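Long-range contacts in homoprotocatechuate 2,3-dioxygenase (Brevibacterium fuscum, PDB 4Z6M), which cleaves the aromatic ring of homoprotocatechuate with molecular oxygen at an iron(II) centre held by a facial triad of two histidines and one carboxylate: residues A[13-18]-A[193-198]; A[78-83]-A[130-135]. The protein carries 1 engineered substitution. All coordinates share one frame; numbering follows the deposited sequence. Where two conformers were deposited one is given.

Contact 1: residues A[13-18]-A[193-198]; sequences PDILRC and MHRKGT
Arg-17 and Lys-196 bring the two backbones closest, their CA atoms 5.3 Å apart, and no backbone hydrogen bond joins the segments, so side chains from the 195-196 turn do the bridging. Arg-195 crosses the side chain of Ile-15 at about a right angle. Its chain bends at chi2 (-68°), which brings CD near Ile-15 O, and again at chi3, which places NE, while Arg-195 CG rests 3.9 Å from Ile-15 CG2. Arg-195 NE donates to Ile-15 O at 2.8 Å, nearly straight at 168°, in the guanidinium plane and on a carbonyl lone pair. Arg-195 NH2 adds a weak bond to Ile-15 O at 3.3 Å. Arg-195 NH2 also forms a 2.9 Å salt bridge with Asp-14 OD1, with a poor hydrogen-bond angle: OD1 lies at the guanidinium edge, but the carboxylate plane is turned 89° to it. NH1 is taken by Gly-174 O.

The fold is the vicinal-oxygen-chelate type of extradiol dioxygenases. Strand 15-25 belongs to the first beta sheet, and the turn after strand 188-194 to the second, which carries the iron ligands His-155, His-214 and Glu-267. Leu-16 and Arg-17 both pair with Arg-80, as in a classic beta bulge, and the successive carbonyls of Ile-15 and Leu-16 both meet the turn. Leu-16 O lies 3.5 Å from Lys-196 CB and accepts from a water at 2.8 Å, which also donates weakly to Arg-195 O.

In one of its two conformers, Lys-196 lays CD against Arg-17 CB at 3.9 Å. Its NZ continues to Thr-198 OG1, Asp-154 O and the carboxylate of Asp-201. The Arg-17 guanidinium is held by Glu-58 and by Asp-277 of the second subunit.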
loop_
_atom_site.group_PDB
_atom_site.type_symbol
_atom_site.label_atom_id
_atom_site.label_comp_id
_atom_site.label_asym_id
_atom_site.label_seq_id
_atom_site.Cartn_x
_atom_site.Cartn_y
_atom_site.Cartn_z
ATOM N N PRO A 13 0.237 -13.786 38.011
ATOM C CA PRO A 13 -1.026 -13.640 37.300
ATOM C C PRO A 13 -0.808 -13.943 35.824
ATOM O O PRO A 13 0.259 -13.659 35.298
ATOM C CB PRO A 13 -1.360 -12.152 37.478
ATOM C CG PRO A 13 -0.025 -11.504 37.609
ATOM C CD PRO A 13 0.754 -12.479 38.453
ATOM N N ASP A 14 -1.811 -14.528 35.181
ATOM C CA ASP A 14 -1.799 -14.814 33.752
ATOM C C ASP A 14 -2.138 -13.530 33.036
ATOM O O ASP A 14 -3.315 -13.150 32.935
ATOM C CB ASP A 14 -2.795 -15.933 33.421
ATOM C CG ASP A 14 -2.792 -16.313 31.954
ATOM O OD1 ASP A 14 -2.154 -15.577 31.167
ATOM O OD2 ASP A 14 -3.452 -17.318 31.577
ATOM N N ILE A 15 -1.113 -12.885 32.498
ATOM C CA ILE A 15 -1.270 -11.622 31.792
ATOM C C ILE A 15 -1.583 -11.908 30.318
ATOM O O ILE A 15 -0.854 -12.651 29.646
ATOM C CB ILE A 15 -0.008 -10.761 31.919
ATOM C CG1 ILE A 15 0.242 -10.379 33.392
ATOM C CG2 ILE A 15 -0.084 -9.535 31.018
ATOM C CD1 ILE A 15 1.696 -10.026 33.675
ATOM N N LEU A 16 -2.639 -11.280 29.808
ATOM C CA LEU A 16 -2.995 -11.410 28.391
ATOM C C LEU A 16 -2.163 -10.516 27.469
ATOM O O LEU A 16 -1.692 -10.965 26.417
ATOM C CB LEU A 16 -4.466 -11.075 28.204
ATOM C CG LEU A 16 -5.493 -11.938 28.926
ATOM C CD1 LEU A 16 -6.861 -11.265 28.856
ATOM C CD2 LEU A 16 -5.505 -13.339 28.308
ATOM N N ARG A 17 -2.057 -9.239 27.822
ATOM C CA ARG A 17 -1.582 -8.207 26.899
ATOM C C ARG A 17 -1.524 -6.889 27.618
ATOM O O ARG A 17 -2.231 -6.678 28.613
ATOM C CB ARG A 17 -2.491 -8.042 25.672
ATOM C CG ARG A 17 -3.955 -7.769 26.017
ATOM C CD ARG A 17 -4.680 -7.195 24.822
ATOM N NE ARG A 17 -6.119 -7.028 25.022
ATOM C CZ ARG A 17 -6.839 -6.037 24.499
ATOM N NH1 ARG A 17 -8.151 -6.002 24.684
ATOM N NH2 ARG A 17 -6.263 -5.091 23.780
ATOM N N CYS A 18 -0.748 -5.970 27.067
ATOM C CA CYS A 18 -0.958 -4.564 27.365
ATOM C C CYS A 18 -2.363 -4.148 26.959
ATOM O O CYS A 18 -2.913 -4.640 25.974
ATOM C CB CYS A 18 0.080 -3.685 26.687
ATOM S SG CYS A 18 0.049 -3.672 24.895
ATOM N N MET A 193 9.945 -7.902 25.336
ATOM C CA MET A 193 9.335 -9.096 25.915
ATOM C C MET A 193 7.821 -9.074 25.794
ATOM O O MET A 193 7.202 -8.022 25.818
ATOM C CB MET A 193 9.741 -9.288 27.367
ATOM C CG MET A 193 9.466 -8.093 28.233
ATOM S SD MET A 193 10.780 -6.829 28.262
ATOM C CE MET A 193 12.024 -7.723 29.225
ATOM N N HIS A 194 7.230 -10.248 25.691
ATOM C CA HIS A 194 5.829 -10.350 25.293
ATOM C C HIS A 194 5.019 -11.328 26.121
ATOM O O HIS A 194 5.541 -12.255 26.735
ATOM C CB HIS A 194 5.714 -10.755 23.820
ATOM C CG HIS A 194 5.793 -12.238 23.592
ATOM N ND1 HIS A 194 4.667 -13.005 23.447
ATOM C CD2 HIS A 194 6.840 -13.098 23.521
ATOM C CE1 HIS A 194 5.003 -14.269 23.319
ATOM N NE2 HIS A 194 6.315 -14.348 23.324
ATOM N N ARG A 195 3.711 -11.115 26.069
ATOM C CA ARG A 195 2.702 -12.076 26.482
ATOM C C ARG A 195 1.813 -12.484 25.318
ATOM O O ARG A 195 1.576 -13.682 25.137
ATOM C CB ARG A 195 1.846 -11.526 27.627
ATOM C CG ARG A 195 2.606 -11.436 28.946
ATOM C CD ARG A 195 2.958 -12.788 29.546
ATOM N NE ARG A 195 1.781 -13.566 29.881
ATOM C CZ ARG A 195 1.789 -14.825 30.280
ATOM N NH1 ARG A 195 2.929 -15.493 30.399
ATOM N NH2 ARG A 195 0.646 -15.423 30.552
ATOM N N LYS A 196 1.361 -11.538 24.484
ATOM C CA LYS A 196 0.303 -11.825 23.474
ATOM C C LYS A 196 0.690 -12.434 22.122
ATOM O O LYS A 196 -0.180 -12.653 21.272
ATOM C CB LYS A 196 -0.505 -10.562 23.173
ATOM C CG LYS A 196 0.218 -9.494 22.353
ATOM C CD LYS A 196 -0.636 -8.238 22.270
ATOM C CE LYS A 196 0.029 -7.144 21.452
ATOM N NZ LYS A 196 1.317 -6.755 22.071
ATOM N N GLY A 197 1.962 -12.696 21.892
ATOM C CA GLY A 197 2.364 -13.387 20.655
ATOM C C GLY A 197 2.764 -12.458 19.523
ATOM O O GLY A 197 2.811 -12.861 18.365
ATOM N N THR A 198 3.094 -11.227 19.888
ATOM C CA THR A 198 3.813 -10.283 19.050
ATOM C C THR A 198 5.186 -10.052 19.684
ATOM O O THR A 198 5.534 -10.653 20.695
ATOM C CB THR A 198 3.048 -8.950 18.904
ATOM O OG1 THR A 198 3.025 -8.265 20.158
ATOM C CG2 THR A 198 1.613 -9.158 18.406
HETATM O O HOH W 1 -1.593 -13.689 26.044
#

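Contact 2: residues A[78-83]-A[130-135]; sequences AFRVRT and FETTHV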
loop_
_atom_site.group_PDB
_atom_site.type_symbol
_atom_site.label_atom_id
_atom_site.label_comp_id
_atom_site.label_asym_id
_atom_site.label_seq_id
_atom_site.Cartn_x
_atom_site.Cartn_y
_atom_site.Cartn_z
ATOM N N ALA A 78 -1.401 -0.396 32.179
ATOM C CA ALA A 78 -2.333 -1.440 32.565
ATOM C C ALA A 78 -2.229 -2.625 31.642
ATOM O O ALA A 78 -2.202 -2.472 30.403
ATOM C CB ALA A 78 -3.767 -0.917 32.563
ATOM N N PHE A 79 -2.230 -3.809 32.258
ATOM C CA PHE A 79 -2.261 -5.085 31.564
ATOM C C PHE A 79 -3.538 -5.812 31.937
ATOM O O PHE A 79 -3.926 -5.835 33.104
ATOM C CB PHE A 79 -1.073 -5.938 31.995
ATOM C CG PHE A 79 0.253 -5.307 31.699
ATOM C CD1 PHE A 79 0.874 -5.497 30.489
ATOM C CD2 PHE A 79 0.881 -4.495 32.634
ATOM C CE1 PHE A 79 2.098 -4.912 30.200
ATOM C CE2 PHE A 79 2.119 -3.898 32.361
ATOM C CZ PHE A 79 2.720 -4.099 31.132
ATOM N N ARG A 80 -4.214 -6.370 30.931
ATOM C CA ARG A 80 -5.363 -7.221 31.198
ATOM C C ARG A 80 -4.909 -8.634 31.527
ATOM O O ARG A 80 -3.981 -9.155 30.902
ATOM C CB ARG A 80 -6.343 -7.205 30.040
ATOM C CG ARG A 80 -7.728 -7.674 30.441
ATOM C CD ARG A 80 -8.764 -7.575 29.344
ATOM N NE ARG A 80 -10.068 -7.851 29.894
ATOM C CZ ARG A 80 -11.106 -8.349 29.239
ATOM N NH1 ARG A 80 -11.052 -8.621 27.945
ATOM N NH2 ARG A 80 -12.217 -8.588 29.903
ATOM N N VAL A 81 -5.548 -9.220 32.528
ATOM C CA VAL A 81 -5.298 -10.590 32.945
ATOM C C VAL A 81 -6.449 -11.513 32.544
ATOM O O VAL A 81 -7.535 -11.050 32.170
ATOM C CB VAL A 81 -5.006 -10.686 34.452
ATOM C CG1 VAL A 81 -3.781 -9.897 34.786
ATOM C CG2 VAL A 81 -6.186 -10.235 35.305
ATOM N N ARG A 82 -6.205 -12.814 32.589
ATOM C CA ARG A 82 -7.111 -13.767 31.925
ATOM C C ARG A 82 -8.441 -13.936 32.645
ATOM O O ARG A 82 -9.460 -14.119 31.993
ATOM C CB ARG A 82 -6.449 -15.125 31.766
ATOM C CG ARG A 82 -7.306 -16.115 30.974
ATOM C CD ARG A 82 -6.563 -17.381 30.609
ATOM N NE ARG A 82 -5.534 -17.096 29.618
ATOM C CZ ARG A 82 -5.766 -16.930 28.313
ATOM N NH1 ARG A 82 -6.985 -17.085 27.806
ATOM N NH2 ARG A 82 -4.754 -16.662 27.497
ATOM N N THR A 83 -8.433 -13.876 33.978
ATOM C CA THR A 83 -9.637 -14.175 34.769
ATOM C C THR A 83 -9.705 -13.214 35.947
ATOM O O THR A 83 -8.683 -12.638 36.358
ATOM C CB THR A 83 -9.628 -15.606 35.347
ATOM O OG1 THR A 83 -8.588 -15.725 36.315
ATOM C CG2 THR A 83 -9.424 -16.647 34.285
ATOM N N PHE A 130 -9.169 -7.557 35.101
ATOM C CA PHE A 130 -9.928 -8.362 34.138
ATOM C C PHE A 130 -11.190 -7.623 33.659
ATOM O O PHE A 130 -11.397 -7.453 32.446
ATOM C CB PHE A 130 -10.320 -9.722 34.714
ATOM C CG PHE A 130 -11.267 -10.462 33.830
ATOM C CD1 PHE A 130 -10.799 -11.124 32.715
ATOM C CD2 PHE A 130 -12.636 -10.395 34.056
ATOM C CE1 PHE A 130 -11.681 -11.755 31.864
ATOM C CE2 PHE A 130 -13.519 -11.036 33.224
ATOM C CZ PHE A 130 -13.043 -11.709 32.122
ATOM N N GLU A 131 -12.027 -7.169 34.597
ATOM C CA GLU A 131 -13.323 -6.581 34.254
ATOM C C GLU A 131 -13.163 -5.259 33.511
ATOM O O GLU A 131 -12.451 -4.369 33.945
ATOM C CB GLU A 131 -14.167 -6.322 35.518
ATOM C CG GLU A 131 -14.461 -7.547 36.382
ATOM C CD GLU A 131 -15.152 -7.252 37.713
ATOM O OE1 GLU A 131 -15.131 -6.095 38.261
ATOM O OE2 GLU A 131 -15.726 -8.244 38.224
ATOM N N THR A 132 -13.866 -5.142 32.380
ATOM C CA THR A 132 -13.893 -3.913 31.610
ATOM C C THR A 132 -15.205 -3.823 30.825
ATOM O O THR A 132 -15.750 -4.843 30.384
ATOM C CB THR A 132 -12.657 -3.774 30.683
ATOM O OG1 THR A 132 -12.742 -2.546 29.933
ATOM C CG2 THR A 132 -12.533 -4.937 29.737
ATOM N N THR A 133 -15.715 -2.608 30.682
ATOM C CA THR A 133 -16.934 -2.368 29.931
ATOM C C THR A 133 -16.650 -2.536 28.440
ATOM O O THR A 133 -15.793 -1.860 27.894
ATOM C CB THR A 133 -17.425 -0.941 30.190
ATOM O OG1 THR A 133 -17.637 -0.791 31.591
ATOM C CG2 THR A 133 -18.721 -0.639 29.440
ATOM N N HIS A 134 -17.378 -3.441 27.803
ATOM C CA HIS A 134 -17.272 -3.608 26.359
ATOM C C HIS A 134 -17.973 -2.477 25.656
ATOM O O HIS A 134 -19.037 -2.028 26.098
ATOM C CB HIS A 134 -17.903 -4.916 25.912
ATOM C CG HIS A 134 -17.185 -6.125 26.382
ATOM N ND1 HIS A 134 -17.435 -7.365 25.845
ATOM C CD2 HIS A 134 -16.275 -6.310 27.369
ATOM C CE1 HIS A 134 -16.683 -8.261 26.457
ATOM N NE2 HIS A 134 -15.985 -7.649 27.400
ATOM N N VAL A 135 -17.391 -2.054 24.539
ATOM C CA VAL A 135 -17.945 -0.987 23.721
ATOM C C VAL A 135 -18.059 -1.462 22.277
ATOM O O VAL A 135 -17.619 -2.557 21.944
ATOM C CB VAL A 135 -17.083 0.278 23.822
ATOM C CG1 VAL A 135 -17.069 0.793 25.256
ATOM C CG2 VAL A 135 -15.668 0.039 23.329
#
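Arg-80 lays the NH2 end of its guanidinium over one face of the Phe-130 ring, 3.8 Å above the plane and displaced toward the rim. This off-centre cation-pi contact has Arg-80 CZ 4.7 Å from the centroid of the Phe-130 ring, 27° off the normal. The same arginine grips the Phe-130 carbonyl side-on: Arg-80 NE and NH2 each donate to Phe-130 O at 2.9 Å. NE lies in the carbonyl plane on a lone pair; NH2 is tilted 31° from it. CG anti to the backbone N (chi1 -161°) and an extended chain carry the group across. Thr-132 CG2 sits 3.5 Å above one face of the Arg-80 guanidinium, offset toward the rim.

Strands 73-81 and 125-129 are the first and last of a beta-alpha-beta-beta-beta module of the vicinal-oxygen-chelate fold and run parallel side by side; the contact lies where both strands end. The Phe-130 ring lies against the backbone at the end of strand 73-81. Phe-130 CD1 meets Val-81 O at 3.3 Å with the oxygen in the ring plane, CE1 lies 3.2 Å from Arg-82 O, and CB packs against Val-81 CG2 at 4.2 Å. Thr-83 follows as N-cap of helix 84-96, its OG1 also bonded to Asp-86.

NH1 of Arg-80 makes salt bridges to Asp-277 and Asp-279 of the second subunit, whose Pro-278 packs on Phe-130.

Both contacts involve the middle of the first beta sheet, where strands 15-25 and 73-81 are antiparallel neighbours, and they meet there: Leu-16 N probably bonds to Arg-80 O at 2.7 Å, and Asp-14 OD2 salt-bridges Arg-82 NE at 2.9 Å. Each is partly buried. Contact 1 joins the two sheets and lies nearer the chain centre. There the side chain of Lys-196 is about 10 Å from the bound iron(II) ion. Contact 2, farther out, ties the end of strand 73-81 to the loop that follows strand 125-129. An arginine holding a main-chain carbonyl recurs in both, but contact 1 adds a carboxylate and a water, contact 2 an aromatic face. Both touch the second subunit.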